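Local coordinates for protein putative platelet activating factor (PDB 2HSJ) that is of unknown function but is probably an SGNH-type esterase or acylhydrolase of the GDSL family, at residues E16-N28 and N62-N76. Sequence-based numbering, arbitrary orientation.
Sequences EQEKIQTKYRHLN and NRGIRGYQTGLLLEN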
loop_
_atom_site.group_PDB
_atom_site.type_symbol
_atom_site.label_atom_id
_atom_site.label_comp_id
_atom_site.label_asym_id
_atom_site.label_seq_id
_atom_site.Cartn_x
_atom_site.Cartn_y
_atom_site.Cartn_z
ATOM N N GLU D 16 -17.483 14.970 -21.511
ATOM C CA GLU D 16 -17.094 14.613 -20.137
ATOM C C GLU D 16 -16.636 13.145 -20.055
ATOM O O GLU D 16 -15.623 12.839 -19.419
ATOM C CB GLU D 16 -18.227 14.875 -19.147
ATOM C CG GLU D 16 -18.546 16.351 -18.927
ATOM C CD GLU D 16 -17.341 17.135 -18.448
ATOM O OE1 GLU D 16 -16.934 16.966 -17.281
ATOM O OE2 GLU D 16 -16.800 17.927 -19.241
ATOM N N GLN D 17 -17.349 12.240 -20.718
ATOM C CA GLN D 17 -16.953 10.828 -20.691
ATOM C C GLN D 17 -15.577 10.621 -21.323
ATOM O O GLN D 17 -14.737 9.903 -20.778
ATOM C CB GLN D 17 -17.993 9.953 -21.396
ATOM C CG GLN D 17 -19.345 9.917 -20.691
ATOM C CD GLN D 17 -20.380 9.145 -21.501
ATOM O OE1 GLN D 17 -20.356 9.192 -22.729
ATOM N NE2 GLN D 17 -21.294 8.467 -20.828
ATOM N N GLU D 18 -15.340 11.270 -22.468
ATOM C CA GLU D 18 -14.062 11.194 -23.150
ATOM C C GLU D 18 -12.926 11.768 -22.281
ATOM O O GLU D 18 -11.842 11.172 -22.209
ATOM C CB GLU D 18 -14.142 11.959 -24.477
ATOM C CG GLU D 18 -12.846 11.992 -25.262
ATOM C CD GLU D 18 -12.936 12.854 -26.512
ATOM O OE1 GLU D 18 -14.032 12.883 -27.145
ATOM O OE2 GLU D 18 -11.918 13.508 -26.858
ATOM N N LYS D 19 -13.191 12.875 -21.587
ATOM C CA LYS D 19 -12.192 13.443 -20.667
ATOM C C LYS D 19 -11.853 12.467 -19.537
ATOM O O LYS D 19 -10.697 12.353 -19.133
ATOM C CB LYS D 19 -12.680 14.763 -20.078
ATOM C CG LYS D 19 -12.621 15.907 -21.074
ATOM C CD LYS D 19 -13.519 17.098 -20.672
ATOM C CE LYS D 19 -13.209 17.640 -19.276
ATOM N NZ LYS D 19 -14.107 18.799 -18.908
ATOM N N ILE D 20 -12.873 11.796 -19.005
ATOM C CA ILE D 20 -12.607 10.860 -17.913
ATOM C C ILE D 20 -11.876 9.623 -18.421
ATOM O O ILE D 20 -10.960 9.139 -17.762
ATOM C CB ILE D 20 -13.880 10.490 -17.138
ATOM C CG1 ILE D 20 -14.443 11.754 -16.483
ATOM C CG2 ILE D 20 -13.571 9.406 -16.109
ATOM C CD1 ILE D 20 -15.917 11.644 -16.050
ATOM N N GLN D 21 -12.235 9.153 -19.618
ATOM C CA GLN D 21 -11.486 8.036 -20.192
ATOM C C GLN D 21 -9.985 8.358 -20.372
ATOM O O GLN D 21 -9.109 7.528 -20.087
ATOM C CB GLN D 21 -12.133 7.649 -21.521
ATOM C CG GLN D 21 -13.473 7.001 -21.335
ATOM C CD GLN D 21 -14.313 6.940 -22.591
ATOM O OE1 GLN D 21 -14.098 7.709 -23.535
ATOM N NE2 GLN D 21 -15.312 6.044 -22.591
ATOM N N THR D 22 -9.698 9.582 -20.813
ATOM C CA THR D 22 -8.322 10.006 -20.993
ATOM C C THR D 22 -7.582 10.042 -19.643
ATOM O O THR D 22 -6.443 9.571 -19.509
ATOM C CB THR D 22 -8.292 11.375 -21.682
ATOM O OG1 THR D 22 -8.808 11.219 -23.023
ATOM C CG2 THR D 22 -6.854 11.940 -21.713
ATOM N N LYS D 23 -8.266 10.581 -18.651
ATOM C CA LYS D 23 -7.745 10.658 -17.287
ATOM C C LYS D 23 -7.403 9.251 -16.789
ATOM O O LYS D 23 -6.288 9.001 -16.302
ATOM C CB LYS D 23 -8.807 11.293 -16.394
ATOM C CG LYS D 23 -8.363 11.540 -14.939
ATOM C CD LYS D 23 -9.479 12.006 -14.044
ATOM C CE LYS D 23 -8.941 12.540 -12.707
ATOM N NZ LYS D 23 -10.071 12.876 -11.746
ATOM N N TYR D 24 -8.346 8.319 -16.924
ATOM C CA TYR D 24 -8.100 6.968 -16.459
ATOM C C TYR D 24 -6.966 6.286 -17.220
ATOM O O TYR D 24 -6.151 5.590 -16.621
ATOM C CB TYR D 24 -9.363 6.164 -16.649
ATOM C CG TYR D 24 -10.472 6.454 -15.647
ATOM C CD1 TYR D 24 -10.247 7.233 -14.489
ATOM C CD2 TYR D 24 -11.749 5.932 -15.842
ATOM C CE1 TYR D 24 -11.290 7.464 -13.549
ATOM C CE2 TYR D 24 -12.775 6.160 -14.933
ATOM C CZ TYR D 24 -12.550 6.904 -13.786
ATOM O OH TYR D 24 -13.582 7.118 -12.879
ATOM N N ARG D 25 -6.890 6.493 -18.526
ATOM C CA ARG D 25 -5.832 5.834 -19.285
ATOM C C ARG D 25 -4.456 6.261 -18.792
ATOM O O ARG D 25 -3.533 5.439 -18.700
ATOM C CB ARG D 25 -6.002 6.048 -20.794
ATOM C CG ARG D 25 -7.106 5.191 -21.346
ATOM C CD ARG D 25 -7.257 5.404 -22.850
ATOM N NE ARG D 25 -8.304 4.496 -23.333
ATOM C CZ ARG D 25 -9.467 4.869 -23.852
ATOM N NH1 ARG D 25 -9.747 6.159 -24.038
ATOM N NH2 ARG D 25 -10.338 3.937 -24.226
ATOM N N HIS D 26 -4.314 7.536 -18.445
ATOM C CA HIS D 26 -3.022 7.998 -17.957
ATOM C C HIS D 26 -2.781 7.524 -16.513
ATOM O O HIS D 26 -1.684 7.078 -16.174
ATOM C CB HIS D 26 -2.917 9.517 -18.038
ATOM C CG HIS D 26 -1.511 10.038 -17.893
ATOM N ND1 HIS D 26 -1.165 11.301 -18.317
ATOM C CD2 HIS D 26 -0.358 9.473 -17.436
ATOM C CE1 HIS D 26 0.115 11.530 -18.060
ATOM N NE2 HIS D 26 0.631 10.435 -17.528
ATOM N N LEU D 27 -3.816 7.577 -15.659
ATOM C CA LEU D 27 -3.627 7.077 -14.307
ATOM C C LEU D 27 -3.284 5.602 -14.275
ATOM O O LEU D 27 -2.539 5.137 -13.385
ATOM C CB LEU D 27 -4.887 7.302 -13.469
ATOM C CG LEU D 27 -5.087 8.708 -12.946
ATOM C CD1 LEU D 27 -6.475 8.744 -12.264
ATOM C CD2 LEU D 27 -3.983 9.116 -11.976
ATOM N N ASN D 28 -3.834 4.820 -15.209
ATOM C CA ASN D 28 -3.534 3.391 -15.253
ATOM C C ASN D 28 -2.025 3.137 -15.352
ATOM O O ASN D 28 -1.537 2.083 -14.900
ATOM C CB ASN D 28 -4.211 2.757 -16.459
ATOM C CG ASN D 28 -5.707 2.665 -16.315
ATOM O OD1 ASN D 28 -6.263 2.905 -15.247
ATOM N ND2 ASN D 28 -6.372 2.283 -17.394
ATOM N N ASN D 62 -11.643 3.525 -8.147
ATOM C CA ASN D 62 -12.837 3.906 -8.886
ATOM C C ASN D 62 -12.507 4.010 -10.363
ATOM O O ASN D 62 -11.663 4.820 -10.780
ATOM C CB ASN D 62 -13.312 5.265 -8.389
ATOM C CG ASN D 62 -14.763 5.504 -8.715
ATOM O OD1 ASN D 62 -15.192 5.288 -9.840
ATOM N ND2 ASN D 62 -15.551 5.923 -7.712
ATOM N N ARG D 63 -13.215 3.216 -11.162
ATOM C CA ARG D 63 -13.156 3.389 -12.606
ATOM C C ARG D 63 -14.591 3.501 -13.154
ATOM O O ARG D 63 -14.912 2.955 -14.205
ATOM C CB ARG D 63 -12.368 2.229 -13.270
ATOM C CG ARG D 63 -10.825 2.340 -13.094
ATOM C CD ARG D 63 -10.302 3.519 -13.895
ATOM N NE ARG D 63 -8.845 3.706 -13.868
ATOM C CZ ARG D 63 -8.218 4.403 -12.912
ATOM N NH1 ARG D 63 -8.902 4.939 -11.891
ATOM N NH2 ARG D 63 -6.878 4.559 -12.966
ATOM N N GLY D 64 -15.418 4.285 -12.468
ATOM C CA GLY D 64 -16.778 4.547 -12.971
ATOM C C GLY D 64 -16.835 5.811 -13.817
ATOM O O GLY D 64 -15.995 6.718 -13.682
ATOM N N ILE D 65 -17.838 5.879 -14.689
ATOM C CA ILE D 65 -18.050 7.053 -15.536
ATOM C C ILE D 65 -19.538 7.343 -15.669
ATOM O O ILE D 65 -20.332 6.461 -16.055
ATOM C CB ILE D 65 -17.443 6.882 -16.951
ATOM C CG1 ILE D 65 -15.951 6.581 -16.852
ATOM C CG2 ILE D 65 -17.730 8.128 -17.819
ATOM C CD1 ILE D 65 -15.167 6.624 -18.154
ATOM N N ARG D 66 -19.915 8.583 -15.371
ATOM C CA ARG D 66 -21.312 8.996 -15.478
ATOM C C ARG D 66 -21.878 8.695 -16.857
ATOM O O ARG D 66 -21.187 8.782 -17.873
ATOM C CB ARG D 66 -21.436 10.491 -15.204
ATOM C CG ARG D 66 -20.772 11.345 -16.334
ATOM C CD ARG D 66 -20.441 12.727 -15.931
ATOM N NE ARG D 66 -19.339 12.758 -14.986
ATOM C CZ ARG D 66 -18.775 13.886 -14.593
ATOM N NH1 ARG D 66 -19.200 15.040 -15.110
ATOM N NH2 ARG D 66 -17.797 13.866 -13.710
ATOM N N GLY D 67 -23.143 8.295 -16.862
ATOM C CA GLY D 67 -23.870 8.063 -18.088
ATOM C C GLY D 67 -23.466 6.808 -18.854
ATOM O O GLY D 67 -23.938 6.599 -19.986
ATOM N N TYR D 68 -22.627 5.949 -18.262
ATOM C CA TYR D 68 -22.069 4.833 -19.048
ATOM C C TYR D 68 -23.135 3.779 -19.304
ATOM O O TYR D 68 -24.061 3.612 -18.517
ATOM C CB TYR D 68 -20.939 4.163 -18.290
ATOM C CG TYR D 68 -19.602 4.101 -19.008
ATOM C CD1 TYR D 68 -19.199 5.098 -19.915
ATOM C CD2 TYR D 68 -18.692 3.067 -18.709
ATOM C CE1 TYR D 68 -17.914 5.041 -20.514
ATOM C CE2 TYR D 68 -17.436 3.022 -19.282
ATOM C CZ TYR D 68 -17.057 3.997 -20.157
ATOM O OH TYR D 68 -15.821 3.939 -20.722
ATOM N N GLN D 69 -22.970 3.105 -20.422
ATOM C CA GLN D 69 -23.821 2.002 -20.844
ATOM C C GLN D 69 -22.894 0.862 -21.182
ATOM O O GLN D 69 -21.712 1.070 -21.417
ATOM C CB GLN D 69 -24.601 2.358 -22.098
ATOM C CG GLN D 69 -25.576 3.492 -21.919
ATOM C CD GLN D 69 -26.145 3.946 -23.252
ATOM O OE1 GLN D 69 -26.044 5.111 -23.612
ATOM N NE2 GLN D 69 -26.731 3.025 -23.991
ATOM N N THR D 70 -23.448 -0.343 -21.280
ATOM C CA THR D 70 -22.627 -1.540 -21.524
ATOM C C THR D 70 -21.801 -1.435 -22.807
ATOM O O THR D 70 -20.657 -1.847 -22.855
ATOM C CB THR D 70 -23.473 -2.860 -21.551
ATOM O OG1 THR D 70 -24.382 -2.835 -22.667
ATOM C CG2 THR D 70 -24.242 -3.074 -20.198
ATOM N N GLY D 71 -22.384 -0.883 -23.866
ATOM C CA GLY D 71 -21.637 -0.749 -25.121
ATOM C C GLY D 71 -20.435 0.183 -25.038
ATOM O O GLY D 71 -19.387 -0.094 -25.635
ATOM N N LEU D 72 -20.586 1.284 -24.289
ATOM C CA LEU D 72 -19.502 2.252 -24.148
ATOM C C LEU D 72 -18.369 1.634 -23.336
ATOM O O LEU D 72 -17.176 1.825 -23.640
ATOM C CB LEU D 72 -20.002 3.516 -23.434
ATOM C CG LEU D 72 -21.146 4.285 -24.093
ATOM C CD1 LEU D 72 -21.651 5.389 -23.135
ATOM C CD2 LEU D 72 -20.699 4.881 -25.424
ATOM N N LEU D 73 -18.748 0.867 -22.320
ATOM C CA LEU D 73 -17.752 0.208 -21.473
ATOM C C LEU D 73 -16.964 -0.821 -22.258
ATOM O O LEU D 73 -15.738 -0.876 -22.170
ATOM C CB LEU D 73 -18.399 -0.432 -20.231
ATOM C CG LEU D 73 -17.538 -1.354 -19.370
ATOM C CD1 LEU D 73 -16.356 -0.536 -18.850
ATOM C CD2 LEU D 73 -18.364 -1.922 -18.214
ATOM N N LEU D 74 -17.667 -1.629 -23.039
ATOM C CA LEU D 74 -16.978 -2.612 -23.858
ATOM C C LEU D 74 -15.975 -1.967 -24.825
ATOM O O LEU D 74 -14.826 -2.398 -24.928
ATOM C CB LEU D 74 -17.995 -3.466 -24.631
ATOM C CG LEU D 74 -17.359 -4.457 -25.616
ATOM C CD1 LEU D 74 -16.451 -5.484 -24.902
ATOM C CD2 LEU D 74 -18.448 -5.140 -26.439
ATOM N N GLU D 75 -16.414 -0.914 -25.511
ATOM C CA GLU D 75 -15.570 -0.229 -26.481
ATOM C C GLU D 75 -14.303 0.356 -25.841
ATOM O O GLU D 75 -13.223 0.341 -26.447
ATOM C CB GLU D 75 -16.390 0.886 -27.134
ATOM C CG GLU D 75 -15.742 1.535 -28.319
ATOM C CD GLU D 75 -16.434 2.830 -28.720
ATOM O OE1 GLU D 75 -17.670 2.948 -28.509
ATOM O OE2 GLU D 75 -15.734 3.731 -29.237
ATOM N N ASN D 76 -14.444 0.836 -24.597
ATOM C CA ASN D 76 -13.365 1.529 -23.899
ATOM C C ASN D 76 -12.850 0.768 -22.699
ATOM O O ASN D 76 -12.332 1.374 -21.767
ATOM C CB ASN D 76 -13.849 2.898 -23.459
ATOM C CG ASN D 76 -14.097 3.795 -24.641
ATOM O OD1 ASN D 76 -13.158 4.358 -25.210
ATOM N ND2 ASN D 76 -15.352 3.870 -25.072
HETATM O O HOH W 1 -12.000 7.448 -25.295
#
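Arg63 grips Asn28 OD1 side-on, NE and NH2 both donating to that single oxygen, NH2 at 2.9 Å, and the oxygen lies close to the guanidinium plane. NH2 also forms a salt bridge with Glu52 of the second subunit. Arg63 bends at chi2 (-68°), which lays CD over one face of the Tyr24 ring, 3.5 Å from its centroid, and stacks the guanidinium off-centre on the same ring with planes 8° apart. The tyrosine hydroxyl donates to Gly64 O (OH to O 2.6 Å), which sits at the ring edge. Nearer the start of segment 16-28, the Gln17 chain, extended beyond CG, donates from NE2 to a lone pair of Arg66 O (3.0 Å, N-H...O 170°), inside the type II turn Ile65-Tyr68. Gln21 NE2 donates to Tyr68 OH at 2.9 Å, approaching in the phenol plane, while His80 bonds the same hydroxyl. Arg25 NH2 meets a lone pair of Asn76 OD1 (3.0 Å), and its NE pairs with Asp78; one water joins Arg25 NH1 to Gln21 OE1, with a weak bond to Asn76 OD1. The Glu16-Arg66 salt bridge is long, with the carboxylate oxygen well out of the guanidinium plane, so it rests on charge alone; Arg66 NH2 has a second salt-bridge partner in Glu46, and the guanidinium rests one face on Ile20 CD1. Between these polar groups Ile65 wedges against the helix, CG1 3.8 Å from Ile20 CG2 and CD1 3.6 Å from Gln21 CG; Ile20 CG2 lies over the Tyr24 face opposite Arg63. Helix 3-30 is thus fastened to edge strand 60-64 and its following loop largely by directional side-chain bonds, two of them to backbone carbonyls, around a small apolar centre, with Arg63 linking this packing to the subunit interface.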